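Local structure of delta-like protein (Rattus norvegicus, 4XL1) at residues E175-P178 with D179-S183; G201-E204 with Q205-Y208. The protein is a Notch ligand of the Delta family that probably binds Notch receptors on adjacent cells to trigger juxtacrine signalling. The protein carries 3 engineered substitutions. All blocks are in the same frame, centred on the assembly; numbering follows the deposited sequence.

Contact 1 of 2, residues E175-P178 with D179-S183; sequences ECQP and DGSPS. Engineered in segment 179-183: Pro182 (natural residue Leu).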
# COMPACT_ATOMS: atom_id res chain seq x y z
N GLU B 175 -22.12 -0.74 -13.64
CA GLU B 175 -20.98 0.15 -13.60
C GLU B 175 -20.40 0.04 -12.20
O GLU B 175 -20.90 -0.74 -11.39
CB GLU B 175 -21.40 1.59 -13.91
CG GLU B 175 -20.48 2.34 -14.86
CD GLU B 175 -20.58 1.82 -16.28
OE1 GLU B 175 -21.67 1.34 -16.68
OE2 GLU B 175 -19.56 1.88 -17.01
N CYS B 176 -19.37 0.82 -11.89
CA CYS B 176 -18.75 0.69 -10.58
C CYS B 176 -18.97 1.96 -9.78
O CYS B 176 -18.62 3.06 -10.21
CB CYS B 176 -17.26 0.38 -10.70
SG CYS B 176 -16.90 -1.28 -11.33
N GLN B 177 -19.54 1.80 -8.59
CA GLN B 177 -19.72 2.91 -7.66
C GLN B 177 -18.42 3.19 -6.92
O GLN B 177 -17.52 2.35 -6.90
CB GLN B 177 -20.86 2.61 -6.70
CG GLN B 177 -22.24 2.77 -7.34
CD GLN B 177 -23.36 2.21 -6.48
OE1 GLN B 177 -23.17 1.27 -5.72
NE2 GLN B 177 -24.55 2.80 -6.61
N PRO B 178 -18.31 4.39 -6.31
CA PRO B 178 -17.11 4.75 -5.55
C PRO B 178 -16.73 3.76 -4.44
O PRO B 178 -15.55 3.66 -4.11
CB PRO B 178 -17.48 6.11 -4.95
CG PRO B 178 -18.41 6.70 -5.95
CD PRO B 178 -19.20 5.55 -6.51
N ASP B 179 -17.71 3.05 -3.87
CA ASP B 179 -17.40 2.09 -2.82
C ASP B 179 -17.10 0.70 -3.37
O ASP B 179 -16.83 -0.23 -2.61
CB ASP B 179 -18.56 2.02 -1.81
CG ASP B 179 -19.81 1.39 -2.39
OD1 ASP B 179 -19.94 1.32 -3.63
OD2 ASP B 179 -20.67 0.95 -1.60
N GLY B 180 -17.15 0.56 -4.69
CA GLY B 180 -16.84 -0.70 -5.34
C GLY B 180 -18.03 -1.60 -5.56
O GLY B 180 -17.91 -2.68 -6.14
N SER B 181 -19.20 -1.16 -5.09
CA SER B 181 -20.42 -1.91 -5.33
C SER B 181 -20.91 -1.63 -6.74
O SER B 181 -20.81 -0.51 -7.23
CB SER B 181 -21.49 -1.54 -4.30
OG SER B 181 -21.91 -0.20 -4.46
N PRO B 182 -21.43 -2.67 -7.41
CA PRO B 182 -21.99 -2.52 -8.76
C PRO B 182 -23.20 -1.59 -8.80
O PRO B 182 -24.04 -1.63 -7.91
CB PRO B 182 -22.40 -3.95 -9.13
CG PRO B 182 -21.56 -4.83 -8.27
CD PRO B 182 -21.36 -4.08 -6.99
N SER B 183 -23.25 -0.74 -9.82
CA SER B 183 -24.41 0.12 -10.06
C SER B 183 -25.17 -0.36 -11.29
O SER B 183 -24.71 -0.17 -12.42
CB SER B 183 -23.98 1.58 -10.23
OG SER B 183 -25.10 2.44 -10.30
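The N-H and C=O of Glu175 each bond to the main chain of Ser183. Glu175 N gives its hydrogen to Ser183 O at 2.9 Å. In return, Ser183 N donates to Glu175 O at 2.8 Å. This closed ring marks an antiparallel hydrogen-bonded pair. Glu175 O also meets the CA of Pro182 at 3.4 Å, in a CA-H...O contact. Cys176 comes next, facing the engineered Pro182 (leucine in the natural protein) in a non-hydrogen-bonded pair. Both side chains lie on the face opposite to Glu175 and Ser183; there the sulfur of Cys176 forms a disulfide with Cys164, and Pro182 rests on Arg162.

The hairpin joins strands 172-176 and 182-184 of the Delta serrate ligand (DSL) domain, and its end is a type I turn followed by a G1 beta bulge. Gln177 takes part twice: its N donates to Ser181 O at 3.0 Å, and its O accepts from Gly180 N. Gly180 has positive phi (91°), the backbone shape that lets the chain re-enter the strand. The side chain of Gln177 starts alongside the strand partner, with CB close to Ser181 O and CG set against the CB of Ser183 at 3.6 Å.

Pro178 and Asp179 are the two corner residues. The first torsion of Asp179, chi1 69°, places its CG between backbone N and carbonyl carbon and folds the carboxylate back over the turn. OD1 then takes the N-H of Ser181 at 3.0 Å, from above the carboxylate plane, making an Asx turn. The same oxygen lies 3.5 Å from the CB of Gln177.

Contact 2 of 2, residues G201-E204 with Q205-Y208; sequences GCHE and QNGY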
# COMPACT_ATOMS: atom_id res chain seq x y z
N GLY B 201 -45.89 -6.05 -13.30
CA GLY B 201 -47.08 -6.81 -12.95
C GLY B 201 -46.97 -8.28 -13.30
O GLY B 201 -47.93 -9.03 -13.11
N CYS B 202 -45.82 -8.70 -13.82
CA CYS B 202 -45.60 -10.11 -14.12
C CYS B 202 -45.70 -10.86 -12.80
O CYS B 202 -45.09 -10.45 -11.81
CB CYS B 202 -44.25 -10.34 -14.80
SG CYS B 202 -43.98 -12.02 -15.41
N HIS B 203 -46.48 -11.93 -12.78
CA HIS B 203 -46.78 -12.62 -11.53
C HIS B 203 -45.50 -13.16 -10.91
O HIS B 203 -44.72 -13.86 -11.56
CB HIS B 203 -47.78 -13.76 -11.77
CG HIS B 203 -48.40 -14.29 -10.52
ND1 HIS B 203 -47.90 -15.38 -9.84
CD2 HIS B 203 -49.48 -13.88 -9.82
CE1 HIS B 203 -48.65 -15.62 -8.78
NE2 HIS B 203 -49.62 -14.73 -8.74
N GLU B 204 -45.29 -12.83 -9.64
CA GLU B 204 -44.04 -13.14 -8.95
C GLU B 204 -43.74 -14.64 -8.92
O GLU B 204 -42.60 -15.05 -9.14
CB GLU B 204 -44.06 -12.58 -7.53
CG GLU B 204 -44.10 -11.06 -7.47
CD GLU B 204 -44.00 -10.52 -6.05
OE1 GLU B 204 -44.47 -11.21 -5.12
OE2 GLU B 204 -43.44 -9.42 -5.87
N GLN B 205 -44.76 -15.45 -8.63
CA GLN B 205 -44.58 -16.90 -8.59
C GLN B 205 -44.76 -17.59 -9.93
O GLN B 205 -44.03 -18.52 -10.26
CB GLN B 205 -45.55 -17.50 -7.57
CG GLN B 205 -45.49 -19.03 -7.48
CD GLN B 205 -44.11 -19.56 -7.15
OE1 GLN B 205 -43.41 -19.02 -6.30
NE2 GLN B 205 -43.71 -20.62 -7.85
N ASN B 206 -45.73 -17.14 -10.71
CA ASN B 206 -46.11 -17.84 -11.92
C ASN B 206 -45.42 -17.33 -13.18
O ASN B 206 -45.38 -18.03 -14.19
CB ASN B 206 -47.62 -17.78 -12.09
CG ASN B 206 -48.35 -18.43 -10.94
OD1 ASN B 206 -49.37 -17.94 -10.47
ND2 ASN B 206 -47.82 -19.56 -10.47
N GLY B 207 -44.89 -16.11 -13.13
CA GLY B 207 -44.24 -15.54 -14.29
C GLY B 207 -42.78 -15.26 -14.02
O GLY B 207 -42.37 -15.13 -12.87
N TYR B 208 -41.99 -15.17 -15.08
CA TYR B 208 -40.57 -14.87 -14.95
C TYR B 208 -40.03 -14.31 -16.25
O TYR B 208 -40.68 -14.39 -17.29
CB TYR B 208 -39.79 -16.13 -14.56
CG TYR B 208 -39.76 -17.17 -15.65
CD1 TYR B 208 -40.80 -18.07 -15.83
CD2 TYR B 208 -38.68 -17.25 -16.52
CE1 TYR B 208 -40.77 -19.01 -16.83
CE2 TYR B 208 -38.64 -18.19 -17.53
CZ TYR B 208 -39.69 -19.07 -17.68
OH TYR B 208 -39.65 -20.01 -18.68
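His203 carries its CG anti to the backbone N (chi1 -165°), and Asn206 has its own CG anti to the carbonyl carbon (chi1 -60°); together these rotations lay the imidazole and the amide alongside each other with nearly parallel planes, 7° apart. OD1 of Asn206 sits over one face of the ring, 3.0 Å from the CE1 of His203. At the ring edge, and practically in its plane, the backbone N of Asn206 donates to ND1 of His203 at 2.9 Å. ND1 is thus used as an acceptor, which suggests that any proton on a neutral ring sits on NE2.

One residue further on, Gly207 N reaches the carbonyl O of His203 at 2.7 Å, so the histidine holds the turn with its ring and its backbone alike. At the base of the turn, SG of Cys202 packs against the CA of Gly207 at 3.7 Å; having no side chain, the glycine lets the sulfur lie flush with the main chain.

The turn leads into the small hairpin of the EGF-like domain. Cys202 is tied by a disulfide to Cys215, Arg218 hydrogen-bonds through NH1 to Gln205 O, and Tyr208 pairs through its backbone with Asn216, joining strand 207-208 to strand 216-217.

In the fold
Contacts 1 and 2 follow one another along a chain of small disulfide-rich modules, with centres 29 Å apart, and they do not touch. They share no strand: contact 1 belongs to the hairpin of strands 172-176 and 182-184, contact 2 to the loop that enters strand 207-208. Contact 1 is a surface feature, held mostly by paired backbone amides, with a carboxylate bracing its corner. Contact 2 is partly buried and relies more on side chains, an imidazole acting as acceptor and a sulfur lying on a glycine. Each includes one half-cystine whose disulfide leads out to another part of the chain.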